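Malyl-CoA lyase/beta-methylmalyl-CoA lyase (Methylobacterium extorquens, PDB 5UGR) is a magnesium-binding lyase of the HpcH/HpaI aldolase/citrate lyase family, built on a TIM barrel and assembled from six chains. Local coordinates at residues A[13-18]-A[35-40]; A[222-227]-A[249-254]. All coordinates share one frame; numbering follows the deposited sequence.

Interaction 1: A[13-18]-A[35-40]; sequences LHRSEL and KADVIF
Arg15 and Asp37 form a salt bridge just before two neighbouring parallel strands begin. Arg15 NE lies 2.8 Å from Asp37 OD2 and donates to its syn lone pair, while the backbone N of Arg15 reaches the anti lone pair of the same OD2 at 2.9 Å. A bend of the arginine chain (chi3 -58°) brings NE round to this oxygen, and guanidinium and carboxylate end up nearly coplanar, 14° apart. The other oxygen, OD1, faces Arg15 NH2 and also Lys324, although its position is less certain. Ser16 OG accepts the N-H of Asp37 at 2.9 Å; chi1 of 53° sets OG between its own backbone N and carbonyl carbon, and OG is also hydrogen-bonded to Asn265. Serine suits this place because a short hydroxyl can take up the N-H of Asp37, one residue before the neighbouring strand begins.

Regular parallel pairing follows: Val38 N donates to Ser16 O, Leu18 N to Val38 O and Phe40 N to Leu18 O. A water bridges Leu13 O and Asp37 O. Val38 CG2 makes a CH-pi contact over one face of the His14 ring, 3.7 Å from its centroid, and His14 NE2 steadies that ring by donating to Glu17 OE2 at 2.8 Å. Just before strand 38-42, the apolar methyl of buried Ala36 packs on Leu18, CB to CB 3.8 Å.

Strands 16-21 and 38-42, joined through helix 25-32, are a beta-alpha-beta unit of the TIM barrel. Strand 252-255 flanks the former and 72-76 the latter, while helices 259-268 and 305-322 pack on the Arg15 side chain.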
loop_
_atom_site.group_PDB
_atom_site.type_symbol
_atom_site.label_atom_id
_atom_site.label_comp_id
_atom_site.label_asym_id
_atom_site.label_seq_id
_atom_site.Cartn_x
_atom_site.Cartn_y
_atom_site.Cartn_z
ATOM N N LEU A 13 14.343 -22.400 -22.457
ATOM C CA LEU A 13 13.965 -23.782 -22.203
ATOM C C LEU A 13 14.504 -24.176 -20.834
ATOM O O LEU A 13 15.654 -23.938 -20.517
ATOM C CB LEU A 13 14.536 -24.694 -23.294
ATOM C CG LEU A 13 14.196 -26.151 -23.152
ATOM C CD1 LEU A 13 12.741 -26.434 -23.389
ATOM C CD2 LEU A 13 14.981 -26.947 -24.189
ATOM N N HIS A 14 13.635 -24.677 -19.975
ATOM C CA HIS A 14 13.940 -24.852 -18.562
ATOM C C HIS A 14 13.241 -26.096 -17.986
ATOM O O HIS A 14 12.588 -26.045 -16.944
ATOM C CB HIS A 14 13.501 -23.567 -17.857
ATOM C CG HIS A 14 14.056 -23.370 -16.505
ATOM N ND1 HIS A 14 14.171 -22.111 -15.942
ATOM C CD2 HIS A 14 14.529 -24.235 -15.590
ATOM C CE1 HIS A 14 14.718 -22.222 -14.752
ATOM N NE2 HIS A 14 14.919 -23.499 -14.509
ATOM N N ARG A 15 13.361 -27.223 -18.666
ATOM C CA ARG A 15 12.744 -28.469 -18.193
ATOM C C ARG A 15 13.444 -29.090 -16.981
ATOM O O ARG A 15 12.813 -29.681 -16.095
ATOM C CB ARG A 15 12.693 -29.491 -19.331
ATOM C CG ARG A 15 11.933 -29.066 -20.562
ATOM C CD ARG A 15 12.228 -29.950 -21.734
ATOM N NE ARG A 15 13.637 -29.974 -22.058
ATOM C CZ ARG A 15 14.216 -30.889 -22.832
ATOM N NH1 ARG A 15 13.518 -31.867 -23.406
ATOM N NH2 ARG A 15 15.506 -30.826 -23.057
ATOM N N SER A 16 14.770 -29.011 -17.010
ATOM C CA SER A 16 15.653 -29.622 -16.045
ATOM C C SER A 16 16.639 -28.602 -15.547
ATOM O O SER A 16 17.217 -27.828 -16.337
ATOM C CB SER A 16 16.388 -30.820 -16.679
ATOM O OG SER A 16 17.040 -30.473 -17.886
ATOM N N GLU A 17 16.813 -28.581 -14.215
ATOM C CA GLU A 17 17.739 -27.621 -13.576
ATOM C C GLU A 17 18.642 -28.409 -12.665
ATOM O O GLU A 17 18.211 -28.885 -11.595
ATOM C CB GLU A 17 16.922 -26.570 -12.834
ATOM C CG GLU A 17 17.732 -25.563 -12.037
ATOM C CD GLU A 17 16.912 -24.387 -11.495
ATOM O OE1 GLU A 17 17.437 -23.599 -10.642
ATOM O OE2 GLU A 17 15.742 -24.240 -11.944
ATOM N N LEU A 18 19.912 -28.560 -13.090
ATOM C CA LEU A 18 20.862 -29.406 -12.356
ATOM C C LEU A 18 21.674 -28.562 -11.393
ATOM O O LEU A 18 22.283 -27.567 -11.795
ATOM C CB LEU A 18 21.799 -30.090 -13.350
ATOM C CG LEU A 18 22.916 -30.941 -12.781
ATOM C CD1 LEU A 18 22.333 -32.195 -12.166
ATOM C CD2 LEU A 18 23.911 -31.313 -13.858
ATOM N N LYS A 35 22.840 -33.529 -20.161
ATOM C CA LYS A 35 21.638 -33.143 -20.885
ATOM C C LYS A 35 20.723 -32.154 -20.155
ATOM O O LYS A 35 19.606 -31.879 -20.603
ATOM C CB LYS A 35 20.871 -34.385 -21.312
ATOM C CG LYS A 35 21.630 -35.257 -22.327
ATOM C CD LYS A 35 20.824 -36.485 -22.650
ATOM C CE LYS A 35 21.668 -37.409 -23.532
ATOM N NZ LYS A 35 20.835 -38.582 -23.937
ATOM N N ALA A 36 21.208 -31.554 -19.091
ATOM C CA ALA A 36 20.406 -30.547 -18.365
ATOM C C ALA A 36 20.231 -29.322 -19.217
ATOM O O ALA A 36 21.151 -28.891 -19.920
ATOM C CB ALA A 36 21.111 -30.155 -17.098
ATOM N N ASP A 37 19.049 -28.709 -19.107
ATOM C CA ASP A 37 18.787 -27.428 -19.797
ATOM C C ASP A 37 19.472 -26.268 -19.114
ATOM O O ASP A 37 19.937 -25.324 -19.756
ATOM C CB ASP A 37 17.301 -27.149 -19.861
ATOM C CG ASP A 37 16.500 -28.128 -20.767
ATOM O OD1 ASP A 37 17.103 -28.734 -21.686
ATOM O OD2 ASP A 37 15.252 -28.191 -20.597
ATOM N N VAL A 38 19.399 -26.288 -17.787
ATOM C CA VAL A 38 19.893 -25.207 -16.941
ATOM C C VAL A 38 20.789 -25.859 -15.894
ATOM O O VAL A 38 20.442 -26.906 -15.364
ATOM C CB VAL A 38 18.697 -24.509 -16.197
ATOM C CG1 VAL A 38 19.181 -23.428 -15.255
ATOM C CG2 VAL A 38 17.691 -23.916 -17.185
ATOM N N ILE A 39 21.928 -25.243 -15.606
ATOM C CA ILE A 39 22.798 -25.699 -14.527
ATOM C C ILE A 39 23.060 -24.545 -13.592
ATOM O O ILE A 39 23.377 -23.442 -14.057
ATOM C CB ILE A 39 24.182 -26.241 -15.058
ATOM C CG1 ILE A 39 23.927 -27.524 -15.856
ATOM C CG2 ILE A 39 25.134 -26.503 -13.867
ATOM C CD1 ILE A 39 25.184 -28.132 -16.479
ATOM N N PHE A 40 22.934 -24.783 -12.284
ATOM C CA PHE A 40 23.489 -23.826 -11.347
ATOM C C PHE A 40 24.662 -24.401 -10.613
ATOM O O PHE A 40 24.631 -25.543 -10.153
ATOM C CB PHE A 40 22.444 -23.180 -10.387
ATOM C CG PHE A 40 21.920 -24.039 -9.271
ATOM C CD1 PHE A 40 22.620 -24.217 -8.096
ATOM C CD2 PHE A 40 20.613 -24.515 -9.324
ATOM C CE1 PHE A 40 22.061 -24.919 -7.041
ATOM C CE2 PHE A 40 20.042 -25.194 -8.280
ATOM C CZ PHE A 40 20.789 -25.386 -7.105
HETATM O O HOH W 1 18.204 -23.345 -21.220
#

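Interaction 2: A[222-227]-A[249-254]; sequences LRPIDG and GFEGKW
Lys253 and Asp226, lying side by side on one face of the sheet, supply the charged part of this contact. Lys253 NZ donates to Asp226 OD2 at 2.7 Å, from 61° out of the carboxylate plane, and to Gly227 O at 2.8 Å. The lysine chain is extended as far as CE, and its turn at chi4 (56°) brings NZ within bonding distance of both acceptors. Asp226 OD1 has its own partner, Gln210, so this buried carboxylate is bonded through both oxygens.

Backbone bonds join the two segments. Just before strand 252-255, Glu251 N points almost straight (177°) at Pro224 O, 2.8 Å away; proline can offer this carbonyl although it has no N-H. Asp226 N then donates to Gly252 O and Trp254 N to Asp226 O.

Two CH-pi contacts follow, one at each end. Gly227 CA sits over the five-membered ring of Trp254, 3.8 Å from its centroid, an approach that suits a residue without a side chain, while Ile225 CG2 meets the edge of the indole. Pro224 CB covers one face of the Phe250 ring, 4.2 Å from the centroid.

Glu251 crosses the methylenes of Arg223, with OE1 3.3 Å from Arg223 CD, but the charges pair outwards: Arg223 with Glu159, Glu251 with Lys317 and with Arg173 of a second subunit.

Helix 235-248 links the two strands in a beta-alpha-beta crossover of the TIM barrel and ends at Gly249 in a Schellman motif. It packs with helix 207-220 on Phe250, while strand 158-163 continues the barrel beyond 223-226 and strand 16-21 beyond 252-255.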
loop_
_atom_site.group_PDB
_atom_site.type_symbol
_atom_site.label_atom_id
_atom_site.label_comp_id
_atom_site.label_asym_id
_atom_site.label_seq_id
_atom_site.Cartn_x
_atom_site.Cartn_y
_atom_site.Cartn_z
ATOM N N LEU A 222 6.733 -15.052 -15.421
ATOM C CA LEU A 222 7.886 -15.856 -15.010
ATOM C C LEU A 222 7.682 -17.353 -15.209
ATOM O O LEU A 222 6.568 -17.843 -15.235
ATOM C CB LEU A 222 8.180 -15.604 -13.535
ATOM C CG LEU A 222 8.207 -14.158 -13.058
ATOM C CD1 LEU A 222 8.464 -14.060 -11.561
ATOM C CD2 LEU A 222 9.182 -13.315 -13.835
ATOM N N ARG A 223 8.804 -18.105 -15.239
ATOM C CA ARG A 223 8.786 -19.571 -15.287
ATOM C C ARG A 223 8.614 -20.146 -13.874
ATOM O O ARG A 223 9.465 -19.856 -13.033
ATOM C CB ARG A 223 10.079 -20.101 -15.906
ATOM C CG ARG A 223 10.421 -19.567 -17.284
ATOM C CD ARG A 223 11.646 -20.246 -17.855
ATOM N NE ARG A 223 12.902 -19.893 -17.245
ATOM C CZ ARG A 223 13.640 -18.820 -17.572
ATOM N NH1 ARG A 223 14.850 -18.649 -16.983
ATOM N NH2 ARG A 223 13.180 -17.913 -18.438
ATOM N N PRO A 224 7.589 -20.991 -13.642
ATOM C CA PRO A 224 7.485 -21.683 -12.361
ATOM C C PRO A 224 8.227 -23.025 -12.429
ATOM O O PRO A 224 7.888 -23.891 -13.266
ATOM C CB PRO A 224 5.978 -21.914 -12.216
ATOM C CG PRO A 224 5.349 -21.715 -13.556
ATOM C CD PRO A 224 6.406 -21.240 -14.508
ATOM N N ILE A 225 9.180 -23.180 -11.490
ATOM C CA ILE A 225 10.081 -24.338 -11.462
ATOM C C ILE A 225 9.940 -25.025 -10.118
ATOM O O ILE A 225 9.962 -24.376 -9.055
ATOM C CB ILE A 225 11.570 -23.915 -11.677
ATOM C CG1 ILE A 225 11.704 -23.021 -12.919
ATOM C CG2 ILE A 225 12.438 -25.152 -11.753
ATOM C CD1 ILE A 225 11.317 -23.639 -14.222
ATOM N N ASP A 226 9.823 -26.366 -10.143
ATOM C CA ASP A 226 9.730 -27.139 -8.904
ATOM C C ASP A 226 11.124 -27.517 -8.450
ATOM O O ASP A 226 12.008 -27.775 -9.285
ATOM C CB ASP A 226 8.886 -28.398 -9.171
ATOM C CG ASP A 226 8.442 -29.115 -7.911
ATOM O OD1 ASP A 226 8.309 -28.449 -6.847
ATOM O OD2 ASP A 226 8.318 -30.373 -8.000
ATOM N N GLY A 227 11.317 -27.614 -7.143
ATOM C CA GLY A 227 12.622 -27.834 -6.550
ATOM C C GLY A 227 13.040 -29.321 -6.433
ATOM O O GLY A 227 12.577 -30.171 -7.210
ATOM N N GLY A 249 0.877 -26.540 -14.462
ATOM C CA GLY A 249 1.507 -25.502 -15.272
ATOM C C GLY A 249 2.966 -25.230 -14.979
ATOM O O GLY A 249 3.514 -24.260 -15.529
ATOM N N PHE A 250 3.592 -25.991 -14.073
ATOM C CA PHE A 250 5.035 -25.806 -13.886
ATOM C C PHE A 250 5.786 -26.196 -15.162
ATOM O O PHE A 250 5.343 -27.077 -15.916
ATOM C CB PHE A 250 5.569 -26.666 -12.747
ATOM C CG PHE A 250 5.370 -26.090 -11.358
ATOM C CD1 PHE A 250 4.090 -25.847 -10.839
ATOM C CD2 PHE A 250 6.458 -25.680 -10.632
ATOM C CE1 PHE A 250 3.920 -25.259 -9.583
ATOM C CE2 PHE A 250 6.299 -25.115 -9.386
ATOM C CZ PHE A 250 5.022 -24.896 -8.860
ATOM N N GLU A 251 6.919 -25.537 -15.372
ATOM C CA GLU A 251 7.681 -25.656 -16.604
ATOM C C GLU A 251 8.909 -26.512 -16.504
ATOM O O GLU A 251 9.468 -26.872 -17.546
ATOM C CB GLU A 251 8.101 -24.183 -16.951
ATOM C CG GLU A 251 8.743 -23.977 -18.202
ATOM C CD GLU A 251 8.669 -22.524 -18.598
ATOM O OE1 GLU A 251 9.560 -22.229 -19.392
ATOM O OE2 GLU A 251 7.678 -21.836 -18.163
ATOM N N GLY A 252 9.360 -26.816 -15.273
ATOM C CA GLY A 252 10.540 -27.662 -15.085
ATOM C C GLY A 252 10.751 -28.028 -13.653
ATOM O O GLY A 252 9.966 -27.621 -12.771
ATOM N N LYS A 253 11.792 -28.836 -13.410
ATOM C CA LYS A 253 12.086 -29.337 -12.071
ATOM C C LYS A 253 13.583 -29.538 -11.913
ATOM O O LYS A 253 14.337 -29.824 -12.890
ATOM C CB LYS A 253 11.364 -30.661 -11.787
ATOM C CG LYS A 253 11.444 -31.198 -10.360
ATOM C CD LYS A 253 10.510 -32.356 -10.104
ATOM C CE LYS A 253 10.674 -32.970 -8.731
ATOM N NZ LYS A 253 10.503 -31.947 -7.668
ATOM N N TRP A 254 14.019 -29.380 -10.646
ATOM C CA TRP A 254 15.406 -29.630 -10.345
ATOM C C TRP A 254 15.781 -31.109 -10.507
ATOM O O TRP A 254 15.001 -32.002 -10.230
ATOM C CB TRP A 254 15.773 -29.211 -8.925
ATOM C CG TRP A 254 15.754 -27.733 -8.684
ATOM C CD1 TRP A 254 15.070 -26.752 -9.373
ATOM C CD2 TRP A 254 16.391 -27.086 -7.595
ATOM N NE1 TRP A 254 15.289 -25.532 -8.786
ATOM C CE2 TRP A 254 16.091 -25.704 -7.679
ATOM C CE3 TRP A 254 17.183 -27.541 -6.559
ATOM C CZ2 TRP A 254 16.569 -24.796 -6.752
ATOM C CZ3 TRP A 254 17.662 -26.661 -5.643
ATOM C CH2 TRP A 254 17.348 -25.292 -5.720
#

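Both contacts are buried joints between successive strands of one barrel: interaction 1 ties strand 16-21 to 38-42, interaction 2 ties 223-226 to 252-255. Because 252-255 pairs with 16-21, they meet where the barrel closes. His14 is hydrogen-bonded to Arg223, Arg15 O probably accepts from Lys253 N, and Glu17 packs on Trp254, whose ring meets that of Phe40 edge-to-face. Their ion pairs differ in place: that of 13-18 with 35-40 precedes the strands, whereas that of 222-227 with 249-254 joins residues within them, beside Trp254, whose side chain is about 6 Å from the magnesium ion. Interaction 2 relies more on aromatic faces and, through Glu251, also reaches another subunit.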